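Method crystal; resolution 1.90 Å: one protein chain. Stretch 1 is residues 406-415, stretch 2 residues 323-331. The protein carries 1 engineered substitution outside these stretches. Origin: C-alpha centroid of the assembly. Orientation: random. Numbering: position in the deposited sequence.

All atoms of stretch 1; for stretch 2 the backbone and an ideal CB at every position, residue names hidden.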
# COMPACT_ATOMS: atom_id res chain seq x y z
N ALA A 406 17.77 -18.47 -25.50
CA ALA A 406 16.37 -17.94 -25.26
C ALA A 406 16.05 -18.12 -23.76
O ALA A 406 15.42 -17.24 -23.10
CB ALA A 406 15.30 -18.68 -26.11
N GLN A 407 16.51 -19.25 -23.20
CA GLN A 407 16.20 -19.52 -21.79
C GLN A 407 16.98 -18.62 -20.88
O GLN A 407 16.46 -18.10 -19.85
CB GLN A 407 16.37 -21.03 -21.44
CG GLN A 407 15.53 -21.95 -22.33
CD GLN A 407 15.87 -23.43 -22.13
OE1 GLN A 407 16.97 -23.86 -22.45
NE2 GLN A 407 14.91 -24.22 -21.65
N GLN A 408 18.24 -18.39 -21.24
CA GLN A 408 19.06 -17.44 -20.49
C GLN A 408 18.45 -16.01 -20.52
O GLN A 408 18.54 -15.27 -19.52
CB GLN A 408 20.48 -17.39 -21.12
CG GLN A 408 21.51 -16.52 -20.37
CD GLN A 408 21.76 -17.04 -18.93
OE1 GLN A 408 21.76 -18.29 -18.65
NE2 GLN A 408 21.93 -16.08 -17.99
N ARG A 409 17.95 -15.57 -21.67
CA ARG A 409 17.37 -14.20 -21.74
C ARG A 409 16.17 -14.07 -20.77
O ARG A 409 16.03 -13.07 -20.04
CB ARG A 409 16.92 -13.86 -23.20
CG ARG A 409 18.12 -13.55 -24.12
CD ARG A 409 17.71 -13.00 -25.50
NE ARG A 409 16.98 -14.01 -26.31
CZ ARG A 409 17.55 -14.88 -27.14
NH1 ARG A 409 18.86 -14.91 -27.25
NH2 ARG A 409 16.83 -15.71 -27.83
N SER A 410 15.29 -15.09 -20.77
CA SER A 410 14.16 -15.09 -19.85
C SER A 410 14.60 -15.17 -18.41
O SER A 410 14.02 -14.47 -17.53
CB SER A 410 13.24 -16.24 -20.22
OG SER A 410 12.51 -15.86 -21.40
N LEU A 411 15.62 -16.00 -18.13
CA LEU A 411 16.13 -16.07 -16.78
C LEU A 411 16.67 -14.70 -16.32
O LEU A 411 16.36 -14.21 -15.18
CB LEU A 411 17.18 -17.20 -16.60
CG LEU A 411 17.60 -17.42 -15.12
CD1 LEU A 411 16.50 -18.20 -14.38
CD2 LEU A 411 18.86 -18.28 -15.09
N GLU A 412 17.43 -14.04 -17.18
CA GLU A 412 17.98 -12.74 -16.85
C GLU A 412 16.87 -11.69 -16.65
O GLU A 412 17.01 -10.83 -15.82
CB GLU A 412 18.96 -12.23 -17.95
CG GLU A 412 20.41 -12.75 -17.67
CD GLU A 412 21.38 -12.61 -18.86
OE1 GLU A 412 21.53 -11.48 -19.40
OE2 GLU A 412 22.01 -13.63 -19.25
N CYS A 413 15.80 -11.77 -17.46
CA CYS A 413 14.67 -10.85 -17.27
C CYS A 413 14.07 -11.12 -15.88
O CYS A 413 13.85 -10.19 -15.12
CB CYS A 413 13.65 -11.06 -18.41
SG CYS A 413 12.41 -9.76 -18.36
N LEU A 414 13.88 -12.37 -15.49
CA LEU A 414 13.35 -12.64 -14.15
C LEU A 414 14.21 -12.11 -13.05
O LEU A 414 13.72 -11.56 -12.05
CB LEU A 414 13.14 -14.15 -13.90
CG LEU A 414 11.87 -14.78 -14.38
CD1 LEU A 414 12.06 -16.28 -14.30
CD2 LEU A 414 10.68 -14.31 -13.50
N GLN A 415 15.54 -12.25 -13.20
CA GLN A 415 16.47 -11.78 -12.16
C GLN A 415 16.35 -10.28 -12.01
O GLN A 415 16.28 -9.77 -10.88
CB GLN A 415 17.95 -12.13 -12.54
CG GLN A 415 18.25 -13.63 -12.67
CD GLN A 415 19.62 -13.92 -13.37
OE1 GLN A 415 20.23 -13.03 -13.98
NE2 GLN A 415 20.10 -15.18 -13.24
N UNK A 323 9.57 -20.14 -20.15
CA UNK A 323 10.63 -19.86 -21.13
C UNK A 323 12.07 -20.17 -20.60
O UNK A 323 12.94 -20.67 -21.37
CB UNK A 323 10.54 -18.39 -21.55
N UNK A 324 12.30 -19.88 -19.31
CA UNK A 324 13.57 -20.10 -18.66
C UNK A 324 13.79 -21.61 -18.29
O UNK A 324 14.88 -21.95 -17.85
CB UNK A 324 13.65 -19.22 -17.41
N UNK A 325 12.75 -22.44 -18.38
CA UNK A 325 12.81 -23.89 -18.20
C UNK A 325 12.63 -24.22 -16.74
O UNK A 325 12.98 -25.32 -16.28
CB UNK A 325 14.13 -24.46 -18.72
N UNK A 326 12.05 -23.27 -16.00
CA UNK A 326 11.89 -23.42 -14.54
C UNK A 326 10.43 -23.32 -13.97
O UNK A 326 10.27 -23.12 -12.74
CB UNK A 326 12.74 -22.34 -13.87
N UNK A 327 9.43 -23.49 -14.84
CA UNK A 327 8.00 -23.35 -14.47
C UNK A 327 7.61 -24.23 -13.28
O UNK A 327 6.97 -23.74 -12.35
CB UNK A 327 7.11 -23.70 -15.67
N UNK A 328 8.05 -25.49 -13.32
CA UNK A 328 7.80 -26.48 -12.27
C UNK A 328 8.41 -26.09 -10.91
O UNK A 328 7.92 -26.49 -9.88
CB UNK A 328 8.36 -27.84 -12.71
N UNK A 329 9.43 -25.25 -10.91
CA UNK A 329 10.14 -24.77 -9.68
C UNK A 329 9.69 -23.40 -9.14
O UNK A 329 10.08 -23.03 -8.05
CB UNK A 329 11.64 -24.69 -9.97
N UNK A 330 8.91 -22.65 -9.92
CA UNK A 330 8.36 -21.35 -9.49
C UNK A 330 6.82 -21.36 -9.52
O UNK A 330 6.20 -20.69 -10.34
CB UNK A 330 8.89 -20.23 -10.38
N UNK A 331 6.23 -22.09 -8.59
CA UNK A 331 4.77 -22.05 -8.37
C UNK A 331 4.27 -20.61 -7.94
O UNK A 331 4.61 -20.06 -6.86
CB UNK A 331 4.40 -23.08 -7.30

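Position 323 lies in the last turn of a helix, and its CA-to-CB bond points sideways to stretch 1. Its ideal CB sits 3.2 Å from Ser-410 OG, a tight approach, and the nearby hydroxyl can give or accept a hydrogen bond. A small polar side chain would suit best, and alanine could be tolerated. The deposited residue is Ser-323, whose chi1 is t; its OG lies 2.6 Å from Ser-410 OG in a short hydrogen bond, in which either hydroxyl could be the donor. The backbone helps as well: Ser-323 O receives a CA-H...O contact from Gln-407 CA at 3.5 Å.

At position 324 the CA atoms of the two stretches come nearest, its CA lying 4.1 Å from Gln-407 CA. The ideal CB is 3.8 Å from Leu-411 N, 3.9 Å from Gln-407 O and 4.1 Å from Ser-410 CB, so it already rests on the helix backbone. Little room remains on that side, and a small residue such as alanine, glycine or perhaps serine fits the close approach. It is Ala-324, whose CB packs 4.1 Å from Leu-411 CB.

Position 325 leaves helical geometry with phi 89° and psi 20°, closing the preceding helix in a Schellman motif. Positive phi by itself favours glycine, and an ideal CB would also lie a tight 3.0 Å from Gln-407 NE2. Asparagine, often tolerated at such phi, would still carry that CB. The residue is Gly-325, its CA 4.1 Å from Gln-407 NE2.

At position 326 CA-to-CB points toward stretch 1, but nothing there lies within 5.5 Å of the ideal CB. A longer side chain is needed to reach the apolar ends of Leu-411 and Leu-414; leucine, isoleucine or methionine would serve. Ile-326, with chi1 p and chi2 t, extends its CD1 to 3.7 Å from Leu-411 CD1 and 4.2 Å from Leu-414 CD1.

Positions 327, 328 and 329 are out of reach of stretch 1, which therefore sets little preference; their helical phi/psi values suit many residues. They are Ala-327, Gln-328 and Lys-329. Gln-328 folds back locally, its NE2 donating a hydrogen bond to Gly-325 O at 3.0 Å.

Position 330 again directs CA-to-CB toward stretch 1 across a gap, with Leu-414 as the apolar target. Leucine or methionine could bridge it. Leu-330 does so, placing its CD1 4.1 Å from Leu-414 CD1.

Position 331 is out of reach, leaving the choice open; it is Lys-331.

Stretch 2, residues 323-331: SAGIAQKLK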
# COMPACT_ATOMS: atom_id res chain seq x y z
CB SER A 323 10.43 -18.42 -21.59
OG SER A 323 11.48 -18.03 -22.42
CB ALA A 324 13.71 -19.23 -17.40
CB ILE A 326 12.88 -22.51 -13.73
CG1 ILE A 326 12.71 -20.99 -14.05
CG2 ILE A 326 14.32 -23.09 -13.83
CD1 ILE A 326 13.54 -20.07 -13.15
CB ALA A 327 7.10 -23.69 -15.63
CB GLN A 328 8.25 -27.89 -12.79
CG GLN A 328 9.75 -28.08 -13.15
CD GLN A 328 10.41 -27.15 -14.26
OE1 GLN A 328 9.87 -26.90 -15.37
NE2 GLN A 328 11.62 -26.70 -13.95
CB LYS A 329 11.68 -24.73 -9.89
CG LYS A 329 12.29 -26.01 -10.45
CD LYS A 329 13.82 -26.02 -10.43
CE LYS A 329 14.39 -26.54 -9.10
NZ LYS A 329 15.87 -26.35 -8.94
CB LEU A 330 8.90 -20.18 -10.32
CG LEU A 330 10.37 -19.75 -10.31
CD1 LEU A 330 10.51 -18.64 -11.36
CD2 LEU A 330 10.81 -19.21 -8.96
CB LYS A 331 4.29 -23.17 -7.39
CG LYS A 331 4.66 -24.65 -7.68
CD LYS A 331 4.71 -25.02 -9.16
CE LYS A 331 3.47 -25.77 -9.63
NZ LYS A 331 3.48 -25.90 -11.12
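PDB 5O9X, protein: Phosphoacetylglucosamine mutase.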